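Local coordinates for protein 2,3-bisphosphoglycerate-independent phosphoglycerate mutase (Pyrococcus horikoshii, PDB 2ZKT) that probably interconverts 2-phosphoglycerate and 3-phosphoglycerate in glycolysis, as a metal-dependent mutase of the alkaline phosphatase superfamily, at residues P57-I67 against D346-S357. Residues are numbered along the deposited sequence; the frame is centred on the assembly and turned at random.
Sequences PAGSDTAHLSI and DHSTPCEVMNHS. With ZN (zinc ion), chain G; ZN (zinc ion), chain H.
In the two-metal site of the alkaline phosphatase superfamily, S60 at the start of a helix and D346 and H347 in a loop converge on one zinc ion, while H356 of the same loop reaches a second. S60 OG stands 2.6 Å from the first zinc, which also takes D346 OD2 and H347 NE2, with D13 completing the set; in relatives the residue at the place of S60 is the catalytic nucleophile, and S60 probably serves likewise. H356 uses both ring nitrogens. NE2 binds the second zinc beside D305 and H309, and ND1 gives a fairly straight bond to A58 O (2.8 Å, 162°) lying nearly in the ring plane, which fixes the rotation of the imidazole. Over one face of that ring sits H347 CE1.

A second shell lies behind the first zinc. D346 CB rests on a face of H64, 4.0 Å from the ring centroid, while H64 ND1 bonds S60 O at 2.9 Å, one turn back in its own helix. With H64 replaced by an alanine, the D346 side chain would probably lose this backing and S60 O one of its two donors. A63 CB packs against D346, whose CG lies between the backbone N and the carbonyl carbon (chi1 55°), turning the carboxylate to the metal.

Helix 60-67 thus meets the loop between strands 339-344 and 361-366, with H64, I67 and D346 touching I11 of strand 6-12 and helix 253-261 packing against H64.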
loop_
_atom_site.group_PDB
_atom_site.type_symbol
_atom_site.label_atom_id
_atom_site.label_comp_id
_atom_site.label_asym_id
_atom_site.label_seq_id
_atom_site.Cartn_x
_atom_site.Cartn_y
_atom_site.Cartn_z
ATOM N N PRO B 57 -26.859 3.456 -0.980
ATOM C CA PRO B 57 -26.127 2.494 -0.140
ATOM C C PRO B 57 -26.850 1.144 -0.130
ATOM O O PRO B 57 -28.087 1.078 -0.055
ATOM C CB PRO B 57 -26.143 3.143 1.252
ATOM C CG PRO B 57 -26.342 4.608 0.968
ATOM C CD PRO B 57 -27.341 4.599 -0.177
ATOM N N ALA B 58 -26.070 0.070 -0.194
ATOM C CA ALA B 58 -26.611 -1.282 -0.179
ATOM C C ALA B 58 -26.193 -2.016 1.091
ATOM O O ALA B 58 -25.040 -1.906 1.532
ATOM C CB ALA B 58 -26.104 -2.056 -1.388
ATOM N N GLY B 59 -27.137 -2.757 1.681
ATOM C CA GLY B 59 -26.811 -3.556 2.854
ATOM C C GLY B 59 -25.938 -4.683 2.312
ATOM O O GLY B 59 -25.916 -4.917 1.097
ATOM N N SER B 60 -25.220 -5.389 3.182
ATOM C CA SER B 60 -24.341 -6.465 2.719
ATOM C C SER B 60 -25.065 -7.572 1.931
ATOM O O SER B 60 -24.523 -8.102 0.962
ATOM C CB SER B 60 -23.601 -7.085 3.912
ATOM O OG SER B 60 -22.319 -7.561 3.526
ATOM N N ASP B 61 -26.286 -7.918 2.349
ATOM C CA ASP B 61 -27.050 -8.979 1.678
ATOM C C ASP B 61 -27.519 -8.594 0.266
ATOM O O ASP B 61 -27.308 -9.355 -0.689
ATOM C CB ASP B 61 -28.248 -9.405 2.557
ATOM C CG ASP B 61 -29.086 -8.221 3.034
ATOM O OD1 ASP B 61 -28.688 -7.056 2.785
ATOM O OD2 ASP B 61 -30.145 -8.458 3.668
ATOM N N THR B 62 -28.143 -7.421 0.133
ATOM C CA THR B 62 -28.625 -6.937 -1.167
ATOM C C THR B 62 -27.456 -6.660 -2.149
ATOM O O THR B 62 -27.601 -6.814 -3.369
ATOM C CB THR B 62 -29.462 -5.626 -1.007
ATOM O OG1 THR B 62 -28.652 -4.599 -0.399
ATOM C CG2 THR B 62 -30.708 -5.881 -0.136
ATOM N N ALA B 63 -26.301 -6.254 -1.608
ATOM C CA ALA B 63 -25.128 -5.968 -2.437
ATOM C C ALA B 63 -24.597 -7.255 -3.057
ATOM O O ALA B 63 -24.132 -7.259 -4.205
ATOM C CB ALA B 63 -24.018 -5.295 -1.599
ATOM N N HIS B 64 -24.667 -8.350 -2.295
ATOM C CA HIS B 64 -24.157 -9.629 -2.789
ATOM C C HIS B 64 -25.127 -10.311 -3.771
ATOM O O HIS B 64 -24.725 -11.053 -4.659
ATOM C CB HIS B 64 -23.853 -10.546 -1.593
ATOM C CG HIS B 64 -22.453 -10.294 -1.079
ATOM N ND1 HIS B 64 -22.169 -9.524 0.004
ATOM C CD2 HIS B 64 -21.241 -10.791 -1.591
ATOM C CE1 HIS B 64 -20.822 -9.569 0.149
ATOM N NE2 HIS B 64 -20.243 -10.324 -0.794
ATOM N N LEU B 65 -26.450 -10.093 -3.575
ATOM C CA LEU B 65 -27.375 -10.614 -4.584
ATOM C C LEU B 65 -27.036 -9.980 -5.931
ATOM O O LEU B 65 -27.101 -10.583 -6.997
ATOM C CB LEU B 65 -28.820 -10.225 -4.215
ATOM C CG LEU B 65 -29.501 -11.146 -3.185
ATOM C CD1 LEU B 65 -30.797 -10.537 -2.658
ATOM C CD2 LEU B 65 -29.898 -12.518 -3.738
ATOM N N SER B 66 -26.695 -8.677 -5.835
ATOM C CA SER B 66 -26.319 -7.919 -7.023
ATOM C C SER B 66 -25.014 -8.445 -7.637
ATOM O O SER B 66 -24.932 -8.718 -8.830
ATOM C CB SER B 66 -26.163 -6.445 -6.613
ATOM O OG SER B 66 -25.849 -5.652 -7.758
ATOM N N ILE B 67 -23.984 -8.599 -6.806
ATOM C CA ILE B 67 -22.686 -9.103 -7.245
ATOM C C ILE B 67 -22.814 -10.487 -7.899
ATOM O O ILE B 67 -22.086 -10.791 -8.849
ATOM C CB ILE B 67 -21.706 -9.199 -6.048
ATOM C CG1 ILE B 67 -21.405 -7.791 -5.499
ATOM C CG2 ILE B 67 -20.431 -9.918 -6.459
ATOM C CD1 ILE B 67 -20.700 -6.846 -6.473
ATOM N N ASP B 346 -18.326 -5.350 -2.457
ATOM C CA ASP B 346 -19.781 -5.388 -2.565
ATOM C C ASP B 346 -20.396 -3.997 -2.349
ATOM O O ASP B 346 -21.559 -3.743 -2.646
ATOM C CB ASP B 346 -20.323 -6.384 -1.531
ATOM C CG ASP B 346 -19.828 -6.003 -0.141
ATOM O OD1 ASP B 346 -18.673 -5.578 -0.040
ATOM O OD2 ASP B 346 -20.586 -6.146 0.818
ATOM N N HIS B 347 -19.571 -3.086 -1.779
ATOM C CA HIS B 347 -20.030 -1.712 -1.580
ATOM C C HIS B 347 -18.933 -0.829 -0.959
ATOM O O HIS B 347 -17.857 -1.287 -0.588
ATOM C CB HIS B 347 -21.269 -1.742 -0.676
ATOM C CG HIS B 347 -20.897 -2.277 0.685
ATOM N ND1 HIS B 347 -20.146 -1.582 1.577
ATOM C CD2 HIS B 347 -21.264 -3.497 1.268
ATOM C CE1 HIS B 347 -20.067 -2.364 2.673
ATOM N NE2 HIS B 347 -20.725 -3.519 2.515
ATOM N N SER B 348 -19.221 0.489 -0.894
ATOM C CA SER B 348 -18.292 1.415 -0.242
ATOM C C SER B 348 -18.618 1.581 1.245
ATOM O O SER B 348 -19.775 1.594 1.657
ATOM C CB SER B 348 -18.402 2.774 -0.938
ATOM O OG SER B 348 -17.712 2.702 -2.191
ATOM N N THR B 349 -17.575 1.712 2.064
ATOM C CA THR B 349 -17.749 1.957 3.493
ATOM C C THR B 349 -16.687 2.959 3.885
ATOM O O THR B 349 -15.661 2.599 4.456
ATOM C CB THR B 349 -17.572 0.684 4.340
ATOM O OG1 THR B 349 -18.552 -0.290 3.945
ATOM C CG2 THR B 349 -17.776 1.010 5.833
ATOM N N PRO B 350 -16.916 4.239 3.562
ATOM C CA PRO B 350 -15.980 5.337 3.867
ATOM C C PRO B 350 -15.725 5.453 5.371
ATOM O O PRO B 350 -16.652 5.321 6.177
ATOM C CB PRO B 350 -16.705 6.578 3.322
ATOM C CG PRO B 350 -17.679 6.033 2.310
ATOM C CD PRO B 350 -18.157 4.757 2.947
ATOM N N CYS B 351 -14.472 5.691 5.748
ATOM C CA CYS B 351 -14.131 5.843 7.158
ATOM C C CYS B 351 -14.839 7.086 7.725
ATOM O O CYS B 351 -15.327 7.068 8.858
ATOM C CB CYS B 351 -12.608 5.964 7.318
ATOM S SG CYS B 351 -11.707 4.410 6.984
ATOM N N GLU B 352 -14.923 8.153 6.927
ATOM C CA GLU B 352 -15.585 9.381 7.378
ATOM C C GLU B 352 -17.100 9.193 7.567
ATOM O O GLU B 352 -17.757 10.024 8.206
ATOM C CB GLU B 352 -15.351 10.538 6.388
ATOM C CG GLU B 352 -16.178 10.459 5.097
ATOM C CD GLU B 352 -16.240 11.789 4.339
ATOM O OE1 GLU B 352 -15.165 12.337 3.981
ATOM O OE2 GLU B 352 -17.367 12.283 4.099
ATOM N N VAL B 353 -17.656 8.120 7.004
ATOM C CA VAL B 353 -19.099 7.863 7.128
ATOM C C VAL B 353 -19.397 6.819 8.213
ATOM O O VAL B 353 -20.468 6.839 8.824
ATOM C CB VAL B 353 -19.707 7.381 5.773
ATOM C CG1 VAL B 353 -21.231 7.194 5.903
ATOM C CG2 VAL B 353 -19.396 8.387 4.679
ATOM N N MET B 354 -18.442 5.912 8.445
ATOM C CA MET B 354 -18.580 4.860 9.458
ATOM C C MET B 354 -19.773 3.934 9.201
ATOM O O MET B 354 -20.372 3.374 10.131
ATOM C CB MET B 354 -18.693 5.490 10.864
ATOM C CG MET B 354 -17.404 6.176 11.332
ATOM S SD MET B 354 -17.505 6.918 12.991
ATOM C CE MET B 354 -17.253 5.442 14.049
ATOM N N ASN B 355 -20.106 3.775 7.920
ATOM C CA ASN B 355 -21.205 2.918 7.495
ATOM C C ASN B 355 -21.185 2.877 5.971
ATOM O O ASN B 355 -20.450 3.635 5.338
ATOM C CB ASN B 355 -22.547 3.476 7.982
ATOM C CG ASN B 355 -23.558 2.376 8.276
ATOM O OD1 ASN B 355 -23.796 1.480 7.449
ATOM N ND2 ASN B 355 -24.164 2.439 9.462
ATOM N N HIS B 356 -21.989 1.992 5.385
ATOM C CA HIS B 356 -22.053 1.853 3.932
ATOM C C HIS B 356 -22.486 3.158 3.265
ATOM O O HIS B 356 -23.392 3.843 3.748
ATOM C CB HIS B 356 -23.055 0.759 3.550
ATOM C CG HIS B 356 -22.742 -0.587 4.129
ATOM N ND1 HIS B 356 -23.425 -1.735 3.759
ATOM C CD2 HIS B 356 -21.829 -0.974 5.060
ATOM C CE1 HIS B 356 -22.946 -2.770 4.438
ATOM N NE2 HIS B 356 -21.978 -2.334 5.232
ATOM N N SER B 357 -21.838 3.494 2.150
ATOM C CA SER B 357 -22.176 4.700 1.395
ATOM C C SER B 357 -22.665 4.243 0.024
ATOM O O SER B 357 -22.620 3.049 -0.301
ATOM C CB SER B 357 -20.944 5.587 1.193
ATOM O OG SER B 357 -20.062 4.997 0.240
HETATM ZN ZN ZN G . -20.417 -5.875 3.061
HETATM ZN ZN ZN H . -20.509 -3.218 6.732
#